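PDB 5VN6: taurine dioxygenase from Burkholderia ambifaria, which probably catalyses the metal-dependent oxidation of taurine with molecular oxygen and 2-oxoglutarate. Local coordinates for residues R46-F51 with R262-Y267; D184-V189 with H209-H214; W249-N254 with C275-E280. All coordinates share one frame; numbering follows the deposited sequence.

Contact 1: residues R46-F51 with R262-Y267; sequences RHRVLF and RATQHY. With MG (magnesium ion), chain C.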
loop_
_atom_site.group_PDB
_atom_site.type_symbol
_atom_site.label_atom_id
_atom_site.label_comp_id
_atom_site.label_asym_id
_atom_site.label_seq_id
_atom_site.Cartn_x
_atom_site.Cartn_y
_atom_site.Cartn_z
ATOM N N ARG A 46 -20.744 -5.462 3.830
ATOM C CA ARG A 46 -20.625 -4.587 2.662
ATOM C C ARG A 46 -19.254 -3.906 2.568
ATOM O O ARG A 46 -18.730 -3.716 1.466
ATOM C CB ARG A 46 -21.751 -3.554 2.700
ATOM C CG ARG A 46 -21.568 -2.308 1.872
ATOM C CD ARG A 46 -22.719 -1.348 2.169
ATOM N NE ARG A 46 -24.007 -2.038 2.058
ATOM C CZ ARG A 46 -25.094 -1.738 2.766
ATOM N NH1 ARG A 46 -25.064 -0.756 3.657
ATOM N NH2 ARG A 46 -26.215 -2.430 2.589
ATOM N N HIS A 47 -18.669 -3.508 3.696
ATOM C CA HIS A 47 -17.477 -2.668 3.707
ATOM C C HIS A 47 -16.219 -3.410 4.125
ATOM O O HIS A 47 -15.129 -2.807 4.146
ATOM C CB HIS A 47 -17.702 -1.467 4.634
ATOM C CG HIS A 47 -18.763 -0.526 4.148
ATOM N ND1 HIS A 47 -18.640 0.187 2.974
ATOM C CD2 HIS A 47 -19.969 -0.193 4.667
ATOM C CE1 HIS A 47 -19.722 0.928 2.795
ATOM N NE2 HIS A 47 -20.543 0.713 3.807
ATOM N N ARG A 48 -16.344 -4.702 4.443
ATOM C CA ARG A 48 -15.249 -5.634 4.735
ATOM C C ARG A 48 -14.565 -5.377 6.078
ATOM O O ARG A 48 -14.216 -6.332 6.788
ATOM C CB ARG A 48 -14.204 -5.624 3.612
ATOM C CG ARG A 48 -14.756 -5.568 2.177
ATOM C CD ARG A 48 -15.794 -6.612 1.896
ATOM N NE ARG A 48 -16.334 -6.494 0.547
ATOM C CZ ARG A 48 -17.186 -7.366 0.013
ATOM N NH1 ARG A 48 -17.573 -8.415 0.718
ATOM N NH2 ARG A 48 -17.630 -7.202 -1.226
ATOM N N VAL A 49 -14.349 -4.109 6.435
ATOM C CA VAL A 49 -13.708 -3.749 7.697
ATOM C C VAL A 49 -14.360 -2.475 8.221
ATOM O O VAL A 49 -14.575 -1.524 7.462
ATOM C CB VAL A 49 -12.174 -3.578 7.549
ATOM C CG1 VAL A 49 -11.810 -2.523 6.502
ATOM C CG2 VAL A 49 -11.519 -3.237 8.921
ATOM N N LEU A 50 -14.685 -2.461 9.519
ATOM C CA LEU A 50 -15.333 -1.327 10.168
ATOM C C LEU A 50 -14.417 -0.765 11.247
ATOM O O LEU A 50 -13.743 -1.520 11.951
ATOM C CB LEU A 50 -16.691 -1.721 10.787
ATOM C CG LEU A 50 -17.789 -2.248 9.857
ATOM C CD1 LEU A 50 -18.992 -2.773 10.666
ATOM C CD2 LEU A 50 -18.229 -1.163 8.858
ATOM N N PHE A 51 -14.392 0.562 11.366
ATOM C CA PHE A 51 -13.539 1.258 12.319
ATOM C C PHE A 51 -14.373 2.119 13.255
ATOM O O PHE A 51 -15.381 2.712 12.849
ATOM C CB PHE A 51 -12.505 2.150 11.601
ATOM C CG PHE A 51 -11.669 1.413 10.602
ATOM C CD1 PHE A 51 -10.663 0.568 11.020
ATOM C CD2 PHE A 51 -11.889 1.569 9.235
ATOM C CE1 PHE A 51 -9.899 -0.110 10.113
ATOM C CE2 PHE A 51 -11.132 0.893 8.316
ATOM C CZ PHE A 51 -10.129 0.045 8.748
ATOM N N ARG A 262 -12.731 -13.488 5.921
ATOM C CA ARG A 262 -12.980 -14.315 4.754
ATOM C C ARG A 262 -12.817 -13.521 3.473
ATOM O O ARG A 262 -12.406 -14.076 2.448
ATOM C CB ARG A 262 -14.391 -14.909 4.835
ATOM C CG ARG A 262 -14.663 -15.581 6.156
ATOM C CD ARG A 262 -16.156 -15.776 6.388
ATOM N NE ARG A 262 -16.859 -14.504 6.535
ATOM C CZ ARG A 262 -18.137 -14.417 6.878
ATOM N NH1 ARG A 262 -18.837 -15.529 7.122
ATOM N NH2 ARG A 262 -18.709 -13.233 6.980
ATOM N N ALA A 263 -13.135 -12.231 3.509
ATOM C CA ALA A 263 -13.141 -11.406 2.311
ATOM C C ALA A 263 -11.909 -10.528 2.168
ATOM O O ALA A 263 -11.771 -9.861 1.146
ATOM C CB ALA A 263 -14.394 -10.508 2.291
ATOM N N THR A 264 -11.031 -10.486 3.164
ATOM C CA THR A 264 -9.943 -9.520 3.198
ATOM C C THR A 264 -8.601 -10.181 3.481
ATOM O O THR A 264 -8.519 -11.321 3.945
ATOM C CB THR A 264 -10.178 -8.450 4.282
ATOM O OG1 THR A 264 -10.158 -9.077 5.577
ATOM C CG2 THR A 264 -11.516 -7.762 4.075
ATOM N N GLN A 265 -7.543 -9.420 3.216
ATOM C CA GLN A 265 -6.248 -9.635 3.840
ATOM C C GLN A 265 -5.897 -8.372 4.618
ATOM O O GLN A 265 -6.486 -7.311 4.401
ATOM C CB GLN A 265 -5.172 -9.974 2.792
ATOM C CG GLN A 265 -5.588 -11.142 1.925
ATOM C CD GLN A 265 -4.555 -11.566 0.937
ATOM O OE1 GLN A 265 -3.405 -11.105 0.956
ATOM N NE2 GLN A 265 -4.956 -12.456 0.042
ATOM N N HIS A 266 -4.962 -8.489 5.562
ATOM C CA HIS A 266 -4.491 -7.316 6.278
ATOM C C HIS A 266 -2.969 -7.351 6.386
ATOM O O HIS A 266 -2.321 -8.362 6.097
ATOM C CB HIS A 266 -5.142 -7.177 7.654
ATOM C CG HIS A 266 -4.907 -8.344 8.553
ATOM N ND1 HIS A 266 -5.755 -9.428 8.595
ATOM C CD2 HIS A 266 -3.934 -8.585 9.464
ATOM C CE1 HIS A 266 -5.303 -10.299 9.481
ATOM N NE2 HIS A 266 -4.207 -9.805 10.031
ATOM N N TYR A 267 -2.412 -6.205 6.781
ATOM C CA TYR A 267 -0.972 -5.987 6.853
ATOM C C TYR A 267 -0.746 -5.037 8.016
ATOM O O TYR A 267 -1.249 -3.909 7.992
ATOM C CB TYR A 267 -0.460 -5.396 5.524
ATOM C CG TYR A 267 1.045 -5.336 5.285
ATOM C CD1 TYR A 267 1.619 -6.051 4.250
ATOM C CD2 TYR A 267 1.873 -4.509 6.038
ATOM C CE1 TYR A 267 2.997 -5.975 3.979
ATOM C CE2 TYR A 267 3.267 -4.427 5.770
ATOM C CZ TYR A 267 3.804 -5.163 4.732
ATOM O OH TYR A 267 5.152 -5.125 4.436
HETATM MG MG MG C . -3.053 -10.990 11.318
#

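Contact 2: residues D184-V189 with H209-H214; sequences DAEHPV and HFTNFH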
loop_
_atom_site.group_PDB
_atom_site.type_symbol
_atom_site.label_atom_id
_atom_site.label_comp_id
_atom_site.label_asym_id
_atom_site.label_seq_id
_atom_site.Cartn_x
_atom_site.Cartn_y
_atom_site.Cartn_z
ATOM N N ASP A 184 -0.340 -28.647 6.435
ATOM C CA ASP A 184 -0.589 -27.602 5.445
ATOM C C ASP A 184 -1.991 -27.745 4.861
ATOM O O ASP A 184 -2.313 -28.759 4.240
ATOM C CB ASP A 184 0.447 -27.666 4.312
ATOM C CG ASP A 184 1.900 -27.634 4.803
ATOM O OD1 ASP A 184 2.793 -27.477 3.947
ATOM O OD2 ASP A 184 2.166 -27.797 6.015
ATOM N N ALA A 185 -2.821 -26.719 5.046
ATOM C CA ALA A 185 -4.226 -26.798 4.674
ATOM C C ALA A 185 -4.414 -26.446 3.202
ATOM O O ALA A 185 -3.918 -25.419 2.723
ATOM C CB ALA A 185 -5.067 -25.874 5.558
ATOM N N GLU A 186 -5.146 -27.293 2.490
ATOM C CA GLU A 186 -5.519 -27.005 1.115
ATOM C C GLU A 186 -6.840 -26.250 1.112
ATOM O O GLU A 186 -7.784 -26.637 1.815
ATOM C CB GLU A 186 -5.652 -28.289 0.299
ATOM C CG GLU A 186 -6.121 -28.047 -1.124
ATOM C CD GLU A 186 -6.034 -29.295 -1.995
ATOM O OE1 GLU A 186 -4.913 -29.802 -2.206
ATOM O OE2 GLU A 186 -7.100 -29.788 -2.434
ATOM N N HIS A 187 -6.908 -25.191 0.317
ATOM C CA HIS A 187 -8.088 -24.349 0.171
ATOM C C HIS A 187 -8.320 -24.044 -1.298
ATOM O O HIS A 187 -7.361 -23.969 -2.076
ATOM C CB HIS A 187 -7.932 -23.021 0.927
ATOM C CG HIS A 187 -7.790 -23.193 2.404
ATOM N ND1 HIS A 187 -8.775 -23.763 3.179
ATOM C CD2 HIS A 187 -6.780 -22.881 3.247
ATOM C CE1 HIS A 187 -8.377 -23.799 4.438
ATOM N NE2 HIS A 187 -7.177 -23.251 4.508
ATOM N N PRO A 188 -9.569 -23.824 -1.702
ATOM C CA PRO A 188 -9.808 -23.331 -3.061
ATOM C C PRO A 188 -9.094 -22.001 -3.261
ATOM O O PRO A 188 -9.070 -21.150 -2.368
ATOM C CB PRO A 188 -11.329 -23.152 -3.120
ATOM C CG PRO A 188 -11.740 -22.970 -1.678
ATOM C CD PRO A 188 -10.803 -23.853 -0.898
ATOM N N VAL A 189 -8.516 -21.834 -4.453
ATOM C CA VAL A 189 -7.892 -20.568 -4.828
ATOM C C VAL A 189 -8.952 -19.492 -5.015
ATOM O O VAL A 189 -8.740 -18.322 -4.670
ATOM C CB VAL A 189 -7.040 -20.759 -6.094
ATOM C CG1 VAL A 189 -6.644 -19.408 -6.700
ATOM C CG2 VAL A 189 -5.796 -21.602 -5.777
ATOM N N HIS A 209 1.997 -23.209 -2.700
ATOM C CA HIS A 209 1.937 -23.678 -4.083
ATOM C C HIS A 209 0.548 -24.222 -4.401
ATOM O O HIS A 209 -0.219 -24.582 -3.501
ATOM C CB HIS A 209 2.974 -24.770 -4.335
ATOM C CG HIS A 209 2.707 -26.028 -3.569
ATOM N ND1 HIS A 209 2.795 -26.085 -2.194
ATOM C CD2 HIS A 209 2.343 -27.268 -3.977
ATOM C CE1 HIS A 209 2.505 -27.312 -1.787
ATOM N NE2 HIS A 209 2.229 -28.049 -2.850
ATOM N N PHE A 210 0.260 -24.307 -5.706
ATOM C CA PHE A 210 -0.930 -24.993 -6.196
ATOM C C PHE A 210 -0.704 -26.496 -6.143
ATOM O O PHE A 210 0.391 -26.977 -6.448
ATOM C CB PHE A 210 -1.252 -24.611 -7.647
ATOM C CG PHE A 210 -1.486 -23.148 -7.868
ATOM C CD1 PHE A 210 -2.517 -22.471 -7.206
ATOM C CD2 PHE A 210 -0.695 -22.445 -8.768
ATOM C CE1 PHE A 210 -2.727 -21.103 -7.438
ATOM C CE2 PHE A 210 -0.888 -21.077 -8.996
ATOM C CZ PHE A 210 -1.903 -20.414 -8.342
ATOM N N THR A 211 -1.758 -27.238 -5.795
ATOM C CA THR A 211 -1.681 -28.693 -5.742
ATOM C C THR A 211 -2.234 -29.377 -6.981
ATOM O O THR A 211 -1.915 -30.548 -7.212
ATOM C CB THR A 211 -2.440 -29.234 -4.525
ATOM O OG1 THR A 211 -3.760 -28.676 -4.498
ATOM C CG2 THR A 211 -1.710 -28.917 -3.217
ATOM N N ASN A 212 -3.068 -28.697 -7.772
ATOM C CA ASN A 212 -3.745 -29.348 -8.892
ATOM C C ASN A 212 -3.585 -28.542 -10.177
ATOM O O ASN A 212 -4.477 -28.537 -11.034
ATOM C CB ASN A 212 -5.228 -29.595 -8.572
ATOM C CG ASN A 212 -6.002 -28.301 -8.272
ATOM O OD1 ASN A 212 -5.418 -27.203 -8.119
ATOM N ND2 ASN A 212 -7.330 -28.425 -8.201
ATOM N N PHE A 213 -2.437 -27.868 -10.319
ATOM C CA PHE A 213 -2.132 -27.059 -11.493
ATOM C C PHE A 213 -1.701 -27.909 -12.684
ATOM O O PHE A 213 -2.070 -27.614 -13.827
ATOM C CB PHE A 213 -1.031 -26.053 -11.138
ATOM C CG PHE A 213 -0.636 -25.145 -12.270
ATOM C CD1 PHE A 213 -1.237 -23.898 -12.419
ATOM C CD2 PHE A 213 0.336 -25.547 -13.196
ATOM C CE1 PHE A 213 -0.884 -23.064 -13.464
ATOM C CE2 PHE A 213 0.697 -24.720 -14.247
ATOM C CZ PHE A 213 0.088 -23.467 -14.382
ATOM N N HIS A 214 -0.895 -28.944 -12.442
ATOM C CA HIS A 214 -0.251 -29.682 -13.521
ATOM C C HIS A 214 -1.265 -30.571 -14.248
ATOM O O HIS A 214 -1.464 -31.731 -13.876
ATOM C CB HIS A 214 0.917 -30.482 -12.939
ATOM C CG HIS A 214 1.916 -30.957 -13.949
ATOM N ND1 HIS A 214 1.551 -31.545 -15.141
ATOM C CD2 HIS A 214 3.268 -31.028 -13.895
ATOM C CE1 HIS A 214 2.638 -31.911 -15.803
ATOM N NE2 HIS A 214 3.693 -31.610 -15.067
#

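Contact 3: residues W249-N254 with C275-E280; sequences WRWKKN and CVRRME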
loop_
_atom_site.group_PDB
_atom_site.type_symbol
_atom_site.label_atom_id
_atom_site.label_comp_id
_atom_site.label_asym_id
_atom_site.label_seq_id
_atom_site.Cartn_x
_atom_site.Cartn_y
_atom_site.Cartn_z
ATOM N N TRP A 249 -5.355 2.404 8.099
ATOM C CA TRP A 249 -5.981 2.914 9.307
ATOM C C TRP A 249 -4.901 3.296 10.302
ATOM O O TRP A 249 -3.940 2.542 10.501
ATOM C CB TRP A 249 -6.924 1.868 9.910
ATOM C CG TRP A 249 -7.543 2.217 11.229
ATOM C CD1 TRP A 249 -7.265 1.641 12.450
ATOM C CD2 TRP A 249 -8.578 3.184 11.472
ATOM N NE1 TRP A 249 -8.047 2.200 13.423
ATOM C CE2 TRP A 249 -8.860 3.151 12.859
ATOM C CE3 TRP A 249 -9.278 4.085 10.659
ATOM C CZ2 TRP A 249 -9.835 3.968 13.448
ATOM C CZ3 TRP A 249 -10.243 4.910 11.252
ATOM C CH2 TRP A 249 -10.515 4.833 12.631
ATOM N N ARG A 250 -5.049 4.473 10.903
ATOM C CA ARG A 250 -4.128 4.955 11.921
ATOM C C ARG A 250 -4.770 4.795 13.287
ATOM O O ARG A 250 -5.889 5.267 13.505
ATOM C CB ARG A 250 -3.757 6.415 11.692
ATOM C CG ARG A 250 -2.748 6.896 12.698
ATOM C CD ARG A 250 -2.218 8.271 12.325
ATOM N NE ARG A 250 -1.356 8.786 13.372
ATOM C CZ ARG A 250 -0.731 9.958 13.317
ATOM N NH1 ARG A 250 -0.871 10.745 12.252
ATOM N NH2 ARG A 250 0.038 10.333 14.328
ATOM N N TRP A 251 -4.070 4.118 14.191
ATOM C CA TRP A 251 -4.627 3.790 15.503
ATOM C C TRP A 251 -4.537 4.960 16.473
ATOM O O TRP A 251 -3.583 5.744 16.453
ATOM C CB TRP A 251 -3.902 2.587 16.105
ATOM C CG TRP A 251 -4.115 1.338 15.322
ATOM C CD1 TRP A 251 -3.296 0.810 14.359
ATOM C CD2 TRP A 251 -5.260 0.476 15.400
ATOM N NE1 TRP A 251 -3.864 -0.348 13.841
ATOM C CE2 TRP A 251 -5.067 -0.567 14.468
ATOM C CE3 TRP A 251 -6.421 0.484 16.178
ATOM C CZ2 TRP A 251 -5.989 -1.601 14.304
ATOM C CZ3 TRP A 251 -7.350 -0.534 15.995
ATOM C CH2 TRP A 251 -7.123 -1.562 15.067
ATOM N N LYS A 252 -5.545 5.060 17.337
ATOM C CA LYS A 252 -5.554 5.932 18.507
ATOM C C LYS A 252 -6.013 5.104 19.699
ATOM O O LYS A 252 -6.532 3.997 19.539
ATOM C CB LYS A 252 -6.488 7.134 18.311
ATOM C CG LYS A 252 -6.142 8.029 17.112
ATOM C CD LYS A 252 -4.920 8.865 17.380
ATOM C CE LYS A 252 -4.429 9.560 16.114
ATOM N NZ LYS A 252 -3.099 10.177 16.352
ATOM N N LYS A 253 -5.842 5.645 20.903
ATOM C CA LYS A 253 -6.272 4.917 22.090
ATOM C C LYS A 253 -7.759 4.598 22.008
ATOM O O LYS A 253 -8.568 5.440 21.610
ATOM C CB LYS A 253 -5.982 5.726 23.351
ATOM N N ASN A 254 -8.109 3.356 22.367
ATOM C CA ASN A 254 -9.483 2.849 22.346
ATOM C C ASN A 254 -10.114 2.874 20.960
ATOM O O ASN A 254 -11.347 2.901 20.841
ATOM C CB ASN A 254 -10.376 3.589 23.344
ATOM C CG ASN A 254 -10.042 3.239 24.768
ATOM O OD1 ASN A 254 -9.558 2.140 25.042
ATOM N ND2 ASN A 254 -10.312 4.155 25.687
ATOM N N CYS A 275 9.083 -0.115 20.824
ATOM C CA CYS A 275 8.236 0.707 21.671
ATOM C C CYS A 275 7.188 -0.180 22.327
ATOM O O CYS A 275 7.087 -1.377 22.043
ATOM C CB CYS A 275 7.575 1.826 20.864
ATOM S SG CYS A 275 6.285 1.225 19.749
ATOM N N VAL A 276 6.386 0.428 23.194
ATOM C CA VAL A 276 5.344 -0.286 23.915
ATOM C C VAL A 276 4.030 0.004 23.210
ATOM O O VAL A 276 3.576 1.153 23.164
ATOM C CB VAL A 276 5.287 0.131 25.394
ATOM N N ARG A 277 3.425 -1.039 22.658
ATOM C CA ARG A 277 2.111 -0.952 22.049
ATOM C C ARG A 277 1.289 -2.112 22.576
ATOM O O ARG A 277 1.759 -3.255 22.579
ATOM C CB ARG A 277 2.187 -1.017 20.531
ATOM C CG ARG A 277 0.925 -0.558 19.845
ATOM C CD ARG A 277 1.153 -0.453 18.364
ATOM N NE ARG A 277 0.997 -1.754 17.720
ATOM C CZ ARG A 277 0.365 -1.953 16.567
ATOM N NH1 ARG A 277 -0.182 -0.935 15.916
ATOM N NH2 ARG A 277 0.271 -3.177 16.067
ATOM N N ARG A 278 0.062 -1.827 23.000
ATOM C CA ARG A 278 -0.789 -2.834 23.617
ATOM C C ARG A 278 -2.103 -2.893 22.860
ATOM O O ARG A 278 -2.825 -1.890 22.792
ATOM C CB ARG A 278 -1.021 -2.529 25.099
ATOM C CG ARG A 278 0.211 -2.787 25.964
ATOM C CD ARG A 278 -0.071 -2.661 27.465
ATOM N NE ARG A 278 -0.377 -1.289 27.863
ATOM C CZ ARG A 278 -1.477 -0.920 28.512
ATOM N NH1 ARG A 278 -2.384 -1.826 28.858
ATOM N NH2 ARG A 278 -1.666 0.355 28.828
ATOM N N MET A 279 -2.404 -4.071 22.304
ATOM C CA MET A 279 -3.639 -4.362 21.588
ATOM C C MET A 279 -4.338 -5.537 22.259
ATOM O O MET A 279 -3.713 -6.341 22.956
ATOM C CB MET A 279 -3.382 -4.709 20.107
ATOM C CG MET A 279 -2.355 -3.837 19.420
ATOM S SD MET A 279 -3.018 -2.257 18.862
ATOM C CE MET A 279 -4.184 -2.728 17.592
ATOM N N GLU A 280 -5.651 -5.627 22.054
ATOM C CA GLU A 280 -6.422 -6.770 22.518
ATOM C C GLU A 280 -7.385 -7.164 21.410
ATOM O O GLU A 280 -8.066 -6.304 20.843
ATOM C CB GLU A 280 -7.171 -6.454 23.820
ATOM C CG GLU A 280 -6.231 -6.169 25.001
ATOM C CD GLU A 280 -6.947 -5.895 26.325
ATOM O OE1 GLU A 280 -8.193 -5.943 26.368
ATOM O OE2 GLU A 280 -6.251 -5.621 27.326
#

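Contact 1: residues R46-F51 with R262-Y267
Arg-48 and Ala-263 bring the two backbones closest, 6.6 Å from CA of Arg-48 to CA of Ala-263, where the chain leaves helix 34-47 through a positive phi of 72° at Arg-48 and, on the other side, enters strand 264-268. The contact is small and buried, with no polar bond between the segments; mostly carbon meets carbon. CB of Arg-48 lies against the methyl CG2 of Thr-264 at 3.5 Å. Farther out, the arginine chain bends at CB-CG (chi2 -52°) and passes alongside Ala-263: CD of Arg-48 lies 4.2 Å from CB of Ala-263, and NH1 of Arg-48 4.1 Å from the same methyl, which approaches the guanidinium obliquely. The polar end of Arg-48 is bound elsewhere, NH2 in a salt bridge to OE2 of Glu-198. Thr-264 divides its branches similarly: with chi1 at 65°, CG2 faces Arg-48 while OG1 is hydrogen-bonded to the carbonyl O of Asp-260. Two residues on, His-266 holds the magnesium ion through NE2 at 2.1 Å, together with His-106 and Asp-108, the two-histidine, one-carboxylate site of this dioxygenase family. Val-139 of helix 138-143 touches both Arg-48 and Ala-263, and Trp-135 of strand 133-137 reaches Val-49 and Thr-264. The contact thus joins the turn between helix 34-47 and strand 49-52, part of the large mixed sheet, to the edge strand 264-268 of the three-stranded sheet.

Contact 2: residues D184-V189 with H209-H214
Glu-186, Phe-210 and Thr-211 have the most surface buried here, and the first and last meet through one hydrogen bond. The carboxylate of Glu-186 arrives on an extended chain, CG opposite the backbone N (chi1 177°), which carries it across to Thr-211. OG1 of Thr-211 donates to OE1 of Glu-186 at 2.8 Å, approaching from above the carboxylate plane, 70° out of it. CG2 of Thr-211 follows at 3.5 Å from the same OE1. The other oxygen, OE2, forms a salt bridge with NE of Arg-157; this second grip would limit rotation of the carboxylate. Phe-210 makes the separate, apolar half of the contact. The methyl CG2 of Val-189 abuts the rim of the Phe-210 ring, close to level with it: CG2 of Val-189 is 3.5 Å from CE1 of Phe-210 and 3.7 Å from CD1 of Phe-210, the two side chains set roughly perpendicular. The backbones stay apart, with 8.0 Å between CA of Glu-186 and CA of Thr-211, because strand 157-160 runs between strands 185-192 and 207-210 in the four-stranded antiparallel sheet. Val-189 and Phe-210 both touch Ala-158 of that middle strand, and Leu-236 of helix 228-237 packs on both, so the apolar half lies between sheet and helix.

Contact 3: residues W249-N254 with C275-E280
Two bends in Met-279, chi2 -81° and chi3 -66°, set its methyl over the indole of Trp-251; a bend about CG-CD brings the guanidinium of Arg-277 to the same side chain. CE of Met-279 stands 3.8 Å from the centroid of the six-membered ring of Trp-251, only 7° off the ring normal, a CH-pi contact almost centred over the face. The sulfur lies farther off and obliquely, SD of Met-279 being 5.1 Å from the centroid of the five-membered ring of Trp-251, which adds a Met-aromatic contact. On the opposite face of this indole the edge of Trp-249 comes in, its CD1 3.6 Å above the plane of Trp-251, so the ring is held between a methyl and an aromatic edge. NE1 of Trp-251 is hydrogen-bonded to OG1 of Thr-133, which would help hold the indole's rotation. The setting is the double-stranded beta-helix core of the cupin clan, where the loop between strands 246-249 and 256-260 lies across the start of strand 278-284. Arg-277 sits eleven residues beyond the metal ligand His-266, the position at which relatives such as the E. coli enzyme carry a 2-oxoglutarate-binding arginine; a similar role here is plausible, though no cosubstrate is bound. Its NH1 approaches CD1 of Trp-251 to 3.9 Å, the guanidinium and ring planes nearly perpendicular. SD of Met-279 lies 4.1 Å above the guanidinium plane of Arg-277.

How the contacts relate
Contacts 1 and 3 are direct neighbours, their centres 18 Å apart, and they touch where the stacked rings of Phe-51 and Trp-249 bring CD1 of Phe-51 to 3.4 Å from CD2 of Trp-249. Their segments alternate along the chain, and both reach the large mixed sheet. Contact 1 includes the metal ligand His-266, while contact 3 lies farther out, the side chain of Arg-277 about 10 Å from the magnesium ion. Contact 2 belongs to the separate four-stranded sheet, away from that site: its centre is 24 Å from that of contact 1 and 36 Å from that of contact 3, on the other side of the chain's centre from contact 3.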